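Local coordinates for protein cystathionine beta-lyases/cystathionine gamma-synthases (Corynebacterium glutamicum, PDB 5X5H) that probably makes L,L-cystathionine and succinate from O-succinyl-L-homoserine and L-cysteine in methionine biosynthesis, with pyridoxal 5'-phosphate as cofactor, at residues Pro152-Leu157 / Met346-Ala351; Gly109-Ile114 / Ala352-Glu357. All coordinates share one frame; numbering follows the deposited sequence.

In the fold
Both interactions tie the loop between strands 339-341 and 362-366, of the five-stranded sheet, to parts of the fold built round the seven-stranded sheet. Interaction 1 (152-157 with 346-351) is buried and borders the cofactor pocket. Interaction 2 (109-114 with 352-357) lies farther from the centre of the chain and is only partly buried. The first pairs a histidine N-H bond to a backbone oxygen with a CH-pi contact from a proline; the second is van der Waals packing on a helix tyrosine. Their centres are about 9 Å apart, and they touch where Ala351 packs on Leu356 and Glu357. Both also reach the second subunit.

Interaction 1 of 2, residues Pro152-Leu157 / Met346-Ala351; sequences PTNPAL and MTHQSA
His348 reaches out from its loop and sets its imidazole against Asn154 and Pro155, and these three residues make nearly all of the contact. The NE2 hydrogen of His348 goes to the backbone O of Asn154, 2.9 Å from NE2. The bond is bent, with an N-H...O angle of 132°. NE2 stands above the carbonyl plane, and the oxygen is tilted from the ring plane. The other ring nitrogen is also engaged: ND1 of His348 donates to Thr347 OG1 at 2.7 Å, nearly in the ring plane. Thr347 OG1 is in turn bonded to Glu341. Bonds at both nitrogens, with Pro155 against a face, limit the rotation of the ring. CG of His348 lies anti to its carbonyl carbon (chi1 -72°), which carries the ring toward the 152-157 loop.

Pro155 follows a cis peptide bond. Its CD sits over one face of the imidazole, 3.9 Å from the ring centroid of His348, in a CH-pi contact displaced toward the rim.

The 152-157 loop follows strand 144-150 of the large sheet of this PLP-dependent trans-sulfuration enzyme, and it carries Asn154 into the cofactor pocket. The amide of Asn154 is turned 65° from the imidazole plane, with its CG near that plane at the ring edge. CE1 of His348 lies 3.2 Å from OD1 of Asn154. The main partner of that oxygen is Arg364, on strand 362-366. ND2 makes a weak hydrogen bond to the cofactor oxygen O3. Arg364, at the amide, and His348, at the backbone O, are thus consistent with a second shell that positions Asn154. The backbone N of Asn154 donates to Glu150, another residue of the pocket.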
ATOM      1  N   PRO A 152      -7.710 -26.273  18.814  1.00 13.44           N
ATOM      2  CA  PRO A 152      -6.592 -27.109  19.196  1.00 14.20           C
ATOM      3  C   PRO A 152      -5.441 -26.297  19.684  1.00 15.61           C
ATOM      4  O   PRO A 152      -5.222 -25.147  19.208  1.00 15.44           O
ATOM      5  CB  PRO A 152      -6.219 -27.834  17.890  1.00 13.85           C
ATOM      6  CG  PRO A 152      -7.461 -27.731  16.990  1.00 13.87           C
ATOM      7  CD  PRO A 152      -8.031 -26.349  17.366  1.00 14.33           C
ATOM      8  N   THR A 153      -4.650 -26.857  20.578  1.00 12.75           N
ATOM      9  CA  THR A 153      -3.483 -26.136  21.093  1.00 13.51           C
ATOM     10  C   THR A 153      -2.302 -26.049  20.176  1.00 13.77           C
ATOM     11  O   THR A 153      -2.132 -26.901  19.239  1.00 14.23           O
ATOM     12  CB  THR A 153      -2.952 -26.754  22.436  1.00 15.80           C
ATOM     13  OG1 THR A 153      -2.442 -28.078  22.150  1.00 16.94           O
ATOM     14  CG2 THR A 153      -3.991 -26.857  23.457  1.00 16.20           C
ATOM     15  N   ASN A 154      -1.427 -25.032  20.342  1.00 15.91           N
ATOM     16  CA  ASN A 154      -0.262 -24.861  19.506  1.00 15.12           C
ATOM     17  C   ASN A 154       0.896 -25.271  20.365  1.00 18.27           C
ATOM     18  O   ASN A 154       1.122 -24.564  21.399  1.00 18.07           O
ATOM     19  CB  ASN A 154      -0.140 -23.316  19.255  1.00 16.06           C
ATOM     20  CG  ASN A 154       1.034 -22.933  18.437  1.00 17.06           C
ATOM     21  OD1 ASN A 154       1.894 -23.758  18.078  1.00 16.51           O
ATOM     22  ND2 ASN A 154       1.055 -21.624  17.996  1.00 18.83           N
ATOM     23  N   PRO A 155       1.660 -26.324  20.065  1.00 16.00           N
ATOM     24  CA  PRO A 155       1.666 -27.016  18.760  1.00 16.01           C
ATOM     25  C   PRO A 155       1.029 -28.406  18.825  1.00 17.22           C
ATOM     26  O   PRO A 155       0.918 -29.050  17.731  1.00 19.11           O
ATOM     27  CB  PRO A 155       3.093 -27.145  18.467  1.00 16.74           C
ATOM     28  CG  PRO A 155       3.708 -27.495  19.858  1.00 15.60           C
ATOM     29  CD  PRO A 155       2.898 -26.703  20.828  1.00 16.57           C
ATOM     30  N   ALA A 156       0.689 -28.968  19.980  1.00 15.99           N
ATOM     31  CA  ALA A 156       0.289 -30.374  20.044  1.00 16.77           C
ATOM     32  C   ALA A 156      -1.079 -30.704  19.658  1.00 16.97           C
ATOM     33  O   ALA A 156      -1.498 -31.888  19.635  1.00 17.09           O
ATOM     34  CB  ALA A 156       0.629 -30.910  21.468  1.00 21.12           C
ATOM     35  N   LEU A 157      -1.902 -29.703  19.345  1.00 14.65           N
ATOM     36  CA  LEU A 157      -3.255 -29.910  18.905  1.00 14.46           C
ATOM     37  C   LEU A 157      -4.128 -30.610  19.903  1.00 14.09           C
ATOM     38  O   LEU A 157      -5.088 -31.280  19.573  1.00 15.82           O
ATOM     39  CB  LEU A 157      -3.315 -30.538  17.516  1.00 15.38           C
ATOM     40  CG  LEU A 157      -2.381 -29.889  16.520  1.00 14.38           C
ATOM     41  CD1 LEU A 157      -2.308 -30.575  15.199  1.00 17.29           C
ATOM     42  CD2 LEU A 157      -2.727 -28.411  16.172  1.00 17.37           C
ATOM     43  N   MET A 346      12.189 -22.941  18.331  1.00 20.09           N
ATOM     44  CA  MET A 346      11.766 -21.863  17.550  1.00 18.03           C
ATOM     45  C   MET A 346      10.600 -21.275  18.267  1.00 23.94           C
ATOM     46  O   MET A 346      10.826 -20.560  19.208  1.00 22.74           O
ATOM     47  CB  MET A 346      11.390 -22.394  16.074  1.00 19.74           C
ATOM     48  CG  MET A 346      12.596 -22.860  15.244  1.00 17.37           C
ATOM     49  SD  MET A 346      12.371 -23.696  13.613  1.00 20.19           S
ATOM     50  CE  MET A 346      11.612 -22.345  12.629  1.00 19.73           C
ATOM     51  N   THR A 347       9.342 -21.538  17.923  1.00 22.21           N
ATOM     52  CA  THR A 347       8.217 -20.707  18.491  1.00 23.14           C
ATOM     53  C   THR A 347       7.972 -20.866  19.979  1.00 22.51           C
ATOM     54  O   THR A 347       7.326 -20.014  20.639  1.00 25.17           O
ATOM     55  CB  THR A 347       6.872 -21.062  17.829  1.00 22.86           C
ATOM     56  OG1 THR A 347       6.651 -22.486  17.959  1.00 21.71           O
ATOM     57  CG2 THR A 347       6.845 -20.563  16.336  1.00 26.33           C
ATOM     58  N   HIS A 348       8.445 -22.018  20.547  1.00 21.25           N
ATOM     59  CA  HIS A 348       8.164 -22.363  21.919  1.00 21.20           C
ATOM     60  C   HIS A 348       9.438 -22.433  22.714  1.00 25.44           C
ATOM     61  O   HIS A 348       9.413 -22.984  23.826  1.00 22.77           O
ATOM     62  CB  HIS A 348       7.346 -23.693  22.032  1.00 22.49           C
ATOM     63  CG  HIS A 348       5.925 -23.539  21.598  1.00 21.38           C
ATOM     64  ND1 HIS A 348       5.586 -23.247  20.289  1.00 23.35           N
ATOM     65  CD2 HIS A 348       4.789 -23.505  22.303  1.00 22.04           C
ATOM     66  CE1 HIS A 348       4.268 -23.100  20.193  1.00 24.94           C
ATOM     67  NE2 HIS A 348       3.753 -23.242  21.414  1.00 24.17           N
ATOM     68  N   GLN A 349      10.531 -21.861  22.214  1.00 23.38           N
ATOM     69  CA  GLN A 349      11.759 -21.845  23.048  1.00 26.88           C
ATOM     70  C   GLN A 349      11.471 -21.116  24.392  1.00 26.54           C
ATOM     71  O   GLN A 349      11.991 -21.560  25.451  1.00 26.71           O
ATOM     72  CB  GLN A 349      12.904 -21.206  22.266  1.00 35.19           C
ATOM     73  CG  GLN A 349      14.105 -20.841  23.138  1.00 42.65           C
ATOM     74  CD  GLN A 349      15.335 -20.536  22.321  1.00 56.25           C
ATOM     75  OE1 GLN A 349      15.257 -20.237  21.118  1.00 65.44           O
ATOM     76  NE2 GLN A 349      16.486 -20.589  22.978  1.00 62.79           N
ATOM     77  N   SER A 350      10.555 -20.157  24.388  1.00 30.65           N
ATOM     78  CA  SER A 350      10.123 -19.398  25.588  1.00 28.04           C
ATOM     79  C   SER A 350       9.396 -20.252  26.620  1.00 32.58           C
ATOM     80  O   SER A 350       9.259 -19.805  27.769  1.00 33.89           O
ATOM     81  CB  SER A 350       9.204 -18.139  25.265  1.00 36.38           C
ATOM     82  OG  SER A 350       8.049 -18.470  24.467  1.00 41.96           O
ATOM     83  N   ALA A 351       8.891 -21.437  26.225  1.00 29.12           N
ATOM     84  CA  ALA A 351       8.189 -22.357  27.178  1.00 27.10           C
ATOM     85  C   ALA A 351       9.168 -23.345  27.871  1.00 27.82           C
ATOM     86  O   ALA A 351       8.747 -24.132  28.739  1.00 26.45           O
ATOM     87  CB  ALA A 351       7.005 -23.055  26.499  1.00 27.50           C
TER

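Interaction 2 of 2, residues Gly109-Ile114 / Ala352-Glu357; sequences GTYRLI and AGSQLE
Residues 109-114 of helix 108-118 face a type I beta turn from Ser354 to Glu357, and the backbones come nearest at Tyr111 and Leu356, whose CA atoms are 8.3 Å apart. The turn lies in the loop between strands 339-341 and 362-366. The contact thus joins that loop to a helix packed on the large sheet of the PLP-binding fold. Tyr111 is the centre of it. With CG anti to the backbone N (chi1 171°), its ring extends from the helix toward the loop.

Leu356 meets the base of this side chain. Its CD2 lies 3.8 Å from CB of Tyr111 and 4.1 Å from CG of Tyr111. The leucine is buried, and it also packs on Val127 of strand 124-128 and on Ala106. The tyrosine touches Tyr125 of the same strand.

Ser354 covers the phenol end. Its CB is 3.5 Å from OH of Tyr111 and 3.6 Å from CZ of Tyr111. Its OG stands over one face of the ring, toward the rim, without bonding to the phenol. That hydroxyl is bonded to the backbone O of Ala351. It also closes an ST turn, in which the backbone N of Leu356 donates to OG of Ser354 at 2.9 Å. Within the same segment, the backbone N of Gly353 gives a straight hydrogen bond to OE1 of Glu357, 2.9 Å away, on the anti side of the carboxylate and tilted 31° out of its plane.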
ATOM      1  N   GLY A 109       4.172 -17.451  23.309  1.00 16.66           N
ATOM      2  CA  GLY A 109       4.031 -16.046  23.573  1.00 15.51           C
ATOM      3  C   GLY A 109       2.954 -15.682  24.636  1.00 14.86           C
ATOM      4  O   GLY A 109       3.153 -14.790  25.420  1.00 13.47           O
ATOM      5  N   THR A 110       1.845 -16.397  24.678  1.00 13.45           N
ATOM      6  CA  THR A 110       0.832 -16.259  25.667  1.00 13.61           C
ATOM      7  C   THR A 110       1.395 -16.534  27.108  1.00 13.80           C
ATOM      8  O   THR A 110       1.199 -15.787  28.068  1.00 14.39           O
ATOM      9  CB  THR A 110      -0.414 -17.099  25.413  1.00 16.33           C
ATOM     10  OG1 THR A 110      -0.847 -16.850  24.060  1.00 17.61           O
ATOM     11  CG2 THR A 110      -1.455 -16.815  26.393  1.00 18.81           C
ATOM     12  N   TYR A 111       2.063 -17.674  27.147  1.00 16.55           N
ATOM     13  CA  TYR A 111       2.704 -18.071  28.381  1.00 16.75           C
ATOM     14  C   TYR A 111       3.769 -17.059  28.879  1.00 14.54           C
ATOM     15  O   TYR A 111       3.725 -16.674  30.047  1.00 16.50           O
ATOM     16  CB  TYR A 111       3.421 -19.478  28.177  1.00 17.06           C
ATOM     17  CG  TYR A 111       4.309 -19.837  29.426  1.00 19.44           C
ATOM     18  CD1 TYR A 111       3.690 -20.170  30.584  1.00 19.19           C
ATOM     19  CD2 TYR A 111       5.663 -19.674  29.373  1.00 22.71           C
ATOM     20  CE1 TYR A 111       4.477 -20.391  31.757  1.00 21.39           C
ATOM     21  CE2 TYR A 111       6.425 -19.897  30.512  1.00 22.22           C
ATOM     22  CZ  TYR A 111       5.813 -20.280  31.625  1.00 22.08           C
ATOM     23  OH  TYR A 111       6.657 -20.452  32.795  1.00 29.49           O
ATOM     24  N   ARG A 112       4.595 -16.563  27.992  1.00 13.30           N
ATOM     25  CA  ARG A 112       5.632 -15.598  28.299  1.00 13.68           C
ATOM     26  C   ARG A 112       4.989 -14.337  28.810  1.00 15.52           C
ATOM     27  O   ARG A 112       5.426 -13.737  29.784  1.00 15.34           O
ATOM     28  CB  ARG A 112       6.559 -15.335  27.141  1.00 17.13           C
ATOM     29  CG  ARG A 112       7.622 -14.248  27.369  1.00 22.28           C
ATOM     30  CD  ARG A 112       8.529 -14.105  26.172  1.00 31.46           C
ATOM     31  NE  ARG A 112       7.689 -14.253  24.951  1.00 42.03           N
ATOM     32  CZ  ARG A 112       7.760 -13.551  23.817  1.00 45.29           C
ATOM     33  NH1 ARG A 112       8.645 -12.563  23.632  1.00 58.16           N
ATOM     34  NH2 ARG A 112       6.914 -13.838  22.838  1.00 34.70           N
ATOM     35  N   LEU A 113       3.915 -13.915  28.180  1.00 13.98           N
ATOM     36  CA  LEU A 113       3.253 -12.705  28.672  1.00 13.37           C
ATOM     37  C   LEU A 113       2.745 -12.851  30.071  1.00 14.32           C
ATOM     38  O   LEU A 113       2.941 -11.956  30.891  1.00 14.56           O
ATOM     39  CB  LEU A 113       2.071 -12.356  27.715  1.00 15.01           C
ATOM     40  CG  LEU A 113       1.309 -11.018  27.962  1.00 15.71           C
ATOM     41  CD1 LEU A 113       2.183  -9.818  27.928  1.00 16.34           C
ATOM     42  CD2 LEU A 113       0.154 -10.893  26.949  1.00 17.26           C
ATOM     43  N   ILE A 114       2.077 -13.950  30.371  1.00 13.87           N
ATOM     44  CA  ILE A 114       1.605 -14.183  31.749  1.00 16.32           C
ATOM     45  C   ILE A 114       2.775 -14.268  32.753  1.00 17.02           C
ATOM     46  O   ILE A 114       2.776 -13.606  33.771  1.00 17.31           O
ATOM     47  CB  ILE A 114       0.781 -15.447  31.785  1.00 18.39           C
ATOM     48  CG1 ILE A 114      -0.500 -15.245  30.936  1.00 18.63           C
ATOM     49  CG2 ILE A 114       0.536 -15.776  33.287  1.00 20.15           C
ATOM     50  CD1 ILE A 114      -1.229 -16.528  30.623  1.00 21.98           C
ATOM     51  N   ALA A 352      10.459 -23.310  27.500  1.00 29.17           N
ATOM     52  CA  ALA A 352      11.494 -24.218  28.123  1.00 29.12           C
ATOM     53  C   ALA A 352      11.434 -24.091  29.671  1.00 25.25           C
ATOM     54  O   ALA A 352      11.292 -22.940  30.172  1.00 28.75           O
ATOM     55  CB  ALA A 352      12.935 -23.863  27.573  1.00 27.87           C
ATOM     56  N   GLY A 353      11.496 -25.189  30.437  1.00 24.88           N
ATOM     57  CA  GLY A 353      11.437 -25.114  31.860  1.00 26.12           C
ATOM     58  C   GLY A 353      10.008 -25.177  32.392  1.00 30.33           C
ATOM     59  O   GLY A 353       9.718 -25.406  33.552  1.00 34.68           O
ATOM     60  N   SER A 354       9.048 -24.918  31.570  1.00 27.09           N
ATOM     61  CA  SER A 354       7.722 -24.879  32.105  1.00 25.73           C
ATOM     62  C   SER A 354       6.980 -26.190  31.825  1.00 27.36           C
ATOM     63  O   SER A 354       7.474 -26.977  30.977  1.00 27.26           O
ATOM     64  CB  SER A 354       7.026 -23.656  31.455  1.00 23.93           C
ATOM     65  OG  SER A 354       6.419 -24.037  30.180  1.00 24.04           O
ATOM     66  N   GLN A 355       5.779 -26.417  32.355  1.00 29.41           N
ATOM     67  CA  GLN A 355       5.012 -27.623  31.919  1.00 34.25           C
ATOM     68  C   GLN A 355       4.655 -27.506  30.403  1.00 30.28           C
ATOM     69  O   GLN A 355       4.273 -28.467  29.796  1.00 32.88           O
ATOM     70  CB  GLN A 355       3.724 -27.965  32.723  1.00 45.76           C
ATOM     71  CG  GLN A 355       3.204 -29.500  32.718  1.00 56.13           C
ATOM     72  CD  GLN A 355       3.659 -30.500  31.559  1.00 55.15           C
ATOM     73  OE1 GLN A 355       4.775 -31.049  31.593  1.00 59.22           O
ATOM     74  NE2 GLN A 355       2.781 -30.754  30.578  1.00 45.89           N
ATOM     75  N   LEU A 356       4.738 -26.334  29.818  1.00 29.03           N
ATOM     76  CA  LEU A 356       4.367 -26.188  28.363  1.00 26.55           C
ATOM     77  C   LEU A 356       5.486 -26.592  27.421  1.00 26.88           C
ATOM     78  O   LEU A 356       5.354 -26.404  26.192  1.00 27.63           O
ATOM     79  CB  LEU A 356       4.007 -24.726  28.040  1.00 26.55           C
ATOM     80  CG  LEU A 356       2.583 -24.427  28.430  1.00 28.36           C
ATOM     81  CD1 LEU A 356       2.454 -24.471  29.930  1.00 28.93           C
ATOM     82  CD2 LEU A 356       2.272 -23.050  27.893  1.00 26.91           C
ATOM     83  N   GLU A 357       6.633 -27.066  27.945  1.00 22.28           N
ATOM     84  CA  GLU A 357       7.791 -27.279  27.124  1.00 22.42           C
ATOM     85  C   GLU A 357       7.495 -28.396  26.160  1.00 23.11           C
ATOM     86  O   GLU A 357       6.895 -29.418  26.564  1.00 25.34           O
ATOM     87  CB  GLU A 357       9.011 -27.635  28.012  1.00 24.05           C
ATOM     88  CG  GLU A 357      10.237 -28.030  27.225  1.00 23.85           C
ATOM     89  CD  GLU A 357      11.535 -28.308  28.007  1.00 30.62           C
ATOM     90  OE1 GLU A 357      11.752 -27.831  29.152  1.00 28.65           O
ATOM     91  OE2 GLU A 357      12.333 -29.031  27.382  1.00 32.15           O
TER